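Local coordinates for tegument protein UL51 (PDB 6T5A), which probably supports egress of herpesvirus particles from the perinuclear space and secondary envelopment of cytoplasmic capsids at membranes derived from the trans-Golgi network, at residues 98-101 with 102-106. The protein carries 1 engineered substitution. Numbering follows the deposited sequence.
Sequences HQDK and MRRLA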
ATOM      1  N   HIS A  98      20.459 -12.020  62.323  1.00 38.95           N
ATOM      2  CA  HIS A  98      19.246 -11.485  61.681  1.00 39.71           C
ATOM      3  C   HIS A  98      19.577 -10.872  60.324  1.00 40.43           C
ATOM      4  O   HIS A  98      18.877 -11.146  59.361  1.00 38.88           O
ATOM      5  CB  HIS A  98      18.557 -10.443  62.571  1.00 42.34           C
ATOM      6  CG  HIS A  98      17.839 -11.031  63.740  1.00 47.88           C
ATOM      7  ND1 HIS A  98      16.710 -11.827  63.575  1.00 50.85           N
ATOM      8  CD2 HIS A  98      18.086 -10.887  65.063  1.00 51.12           C
ATOM      9  CE1 HIS A  98      16.331 -12.166  64.798  1.00 51.00           C
ATOM     10  NE2 HIS A  98      17.131 -11.626  65.726  1.00 51.51           N
ATOM     11  N   GLN A  99      20.660 -10.057  60.252  1.00 37.00           N
ATOM     12  CA  GLN A  99      21.121  -9.434  59.015  1.00 36.83           C
ATOM     13  C   GLN A  99      21.463 -10.484  57.964  1.00 42.41           C
ATOM     14  O   GLN A  99      21.065 -10.318  56.812  1.00 42.87           O
ATOM     15  CB  GLN A  99      22.322  -8.513  59.260  1.00 37.26           C
ATOM     16  CG  GLN A  99      21.975  -7.254  60.058  1.00 39.96           C
ATOM     17  CD  GLN A  99      23.220  -6.478  60.434  1.00 60.19           C
ATOM     18  OE1 GLN A  99      24.282  -7.044  60.718  1.00 60.56           O
ATOM     19  NE2 GLN A  99      23.119  -5.160  60.458  1.00 46.21           N
ATOM     20  N   ASP A 100      22.139 -11.585  58.365  1.00 38.90           N
ATOM     21  CA  ASP A 100      22.489 -12.682  57.452  1.00 39.17           C
ATOM     22  C   ASP A 100      21.243 -13.321  56.838  1.00 40.48           C
ATOM     23  O   ASP A 100      21.231 -13.578  55.643  1.00 38.17           O
ATOM     24  CB  ASP A 100      23.375 -13.742  58.141  1.00 41.63           C
ATOM     25  CG  ASP A 100      23.734 -14.904  57.222  1.00 56.75           C
ATOM     26  OD1 ASP A 100      24.651 -14.743  56.389  1.00 60.93           O
ATOM     27  OD2 ASP A 100      23.073 -15.963  57.315  1.00 59.29           O
ATOM     28  N   LYS A 101      20.196 -13.555  57.651  1.00 37.55           N
ATOM     29  CA  LYS A 101      18.931 -14.145  57.207  1.00 37.49           C
ATOM     30  C   LYS A 101      18.226 -13.245  56.171  1.00 40.14           C
ATOM     31  O   LYS A 101      17.727 -13.744  55.163  1.00 39.84           O
ATOM     32  CB  LYS A 101      18.018 -14.397  58.415  1.00 40.52           C
ATOM     33  CG  LYS A 101      16.755 -15.197  58.101  1.00 62.79           C
ATOM     34  CD  LYS A 101      15.864 -15.347  59.338  1.00 76.45           C
ATOM     35  CE  LYS A 101      14.615 -16.170  59.088  1.00 87.61           C
ATOM     36  NZ  LYS A 101      13.601 -15.436  58.282  1.00 97.99           N
ATOM     37  N   MET A 102      18.184 -11.924  56.433  1.00 36.02           N
ATOM     38  CA  MET A 102      17.557 -10.954  55.541  1.00 35.88           C
ATOM     39  C   MET A 102      18.328 -10.796  54.246  1.00 40.61           C
ATOM     40  O   MET A 102      17.704 -10.684  53.178  1.00 38.37           O
ATOM     41  CB  MET A 102      17.320  -9.606  56.242  1.00 37.76           C
ATOM     42  CG  MET A 102      16.252  -9.671  57.321  1.00 41.14           C
ATOM     43  SD  MET A 102      14.637 -10.138  56.648  1.00 45.72           S
ATOM     44  CE  MET A 102      14.466 -11.824  57.277  1.00 42.75           C
ATOM     45  N   ARG A 103      19.682 -10.807  54.339  1.00 38.57           N
ATOM     46  CA  ARG A 103      20.573 -10.710  53.177  1.00 39.34           C
ATOM     47  C   ARG A 103      20.419 -11.926  52.272  1.00 42.78           C
ATOM     48  O   ARG A 103      20.342 -11.762  51.058  1.00 41.40           O
ATOM     49  CB  ARG A 103      22.043 -10.510  53.581  1.00 40.02           C
ATOM     50  CG  ARG A 103      22.337  -9.104  54.074  1.00 51.95           C
ATOM     51  CD  ARG A 103      23.824  -8.857  54.253  1.00 67.47           C
ATOM     52  NE  ARG A 103      24.078  -7.615  54.988  1.00 75.68           N
ATOM     53  CZ  ARG A 103      24.737  -7.546  56.138  1.00 87.50           C
ATOM     54  NH1 ARG A 103      25.241  -8.643  56.692  1.00 69.44           N
ATOM     55  NH2 ARG A 103      24.917  -6.374  56.738  1.00 75.78           N
ATOM     56  N   ARG A 104      20.318 -13.131  52.856  1.00 40.26           N
ATOM     57  CA  ARG A 104      20.143 -14.368  52.082  1.00 40.00           C
ATOM     58  C   ARG A 104      18.782 -14.433  51.373  1.00 44.27           C
ATOM     59  O   ARG A 104      18.725 -14.857  50.212  1.00 43.96           O
ATOM     60  CB  ARG A 104      20.371 -15.617  52.946  1.00 39.09           C
ATOM     61  CG  ARG A 104      21.835 -15.824  53.312  1.00 49.03           C
ATOM     62  CD  ARG A 104      22.032 -17.061  54.175  1.00 63.71           C
ATOM     63  NE  ARG A 104      23.416 -17.172  54.641  1.00 75.39           N
ATOM     64  CZ  ARG A 104      24.394 -17.763  53.962  1.00 95.30           C
ATOM     65  NH1 ARG A 104      24.150 -18.321  52.782  1.00 80.61           N
ATOM     66  NH2 ARG A 104      25.623 -17.804  54.460  1.00 88.83           N
ATOM     67  N   LEU A 105      17.693 -14.028  52.059  1.00 39.92           N
ATOM     68  CA  LEU A 105      16.367 -14.045  51.446  1.00 39.95           C
ATOM     69  C   LEU A 105      16.286 -13.020  50.308  1.00 42.70           C
ATOM     70  O   LEU A 105      15.767 -13.358  49.240  1.00 42.26           O
ATOM     71  CB  LEU A 105      15.231 -13.885  52.482  1.00 41.02           C
ATOM     72  CG  LEU A 105      13.758 -13.954  51.956  1.00 47.40           C
ATOM     73  CD1 LEU A 105      13.445 -15.282  51.234  1.00 48.12           C
ATOM     74  CD2 LEU A 105      12.758 -13.731  53.082  1.00 50.14           C
ATOM     75  N   ALA A 106      16.863 -11.806  50.503  1.00 37.47           N
ATOM     76  CA  ALA A 106      16.910 -10.767  49.466  1.00 37.27           C
ATOM     77  C   ALA A 106      17.705 -11.283  48.253  1.00 40.81           C
ATOM     78  O   ALA A 106      17.256 -11.110  47.120  1.00 39.83           O
ATOM     79  CB  ALA A 106      17.536  -9.493  50.010  1.00 37.61           C
TER
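D100 and R104 form an i to i+4 salt bridge along an alpha-helix, helix 94-117 of the UL51 family region. D100 OD2 accepts R104 NE at 3.0 Å with an N-H...O angle of 151°. The oxygen is approached from its syn side, though from somewhat out of the carboxylate plane, and lies at the edge of the guanidinium, close to its plane, although the two flat groups are turned 63° apart. With CG anti to the backbone N (chi1 179°), D100 brings its carboxylate near enough to meet the arginine. This pair belongs to the solvent side, where R103 also runs beside Q99: Q99 CB sits over one face of the R103 guanidinium, offset toward its rim and 3.9 Å from R103 NH1, a loose apposition.

The i to i+4 backbone bonds of the helix run from the N-H groups of M102, R103, R104 and L105 to the carbonyls of H98, Q99, D100 and K101, respectively, the shortest being R103 N to Q99 O at 2.9 Å. The tight side faces helix 63-82, where M102 meets N75, L105 and the buried A106 meet C72, and H98 touches L79. The bends of M102 at chi2 and chi3, with that of K101 at chi4, leave M102 CE 3.8 Å from K101 NZ.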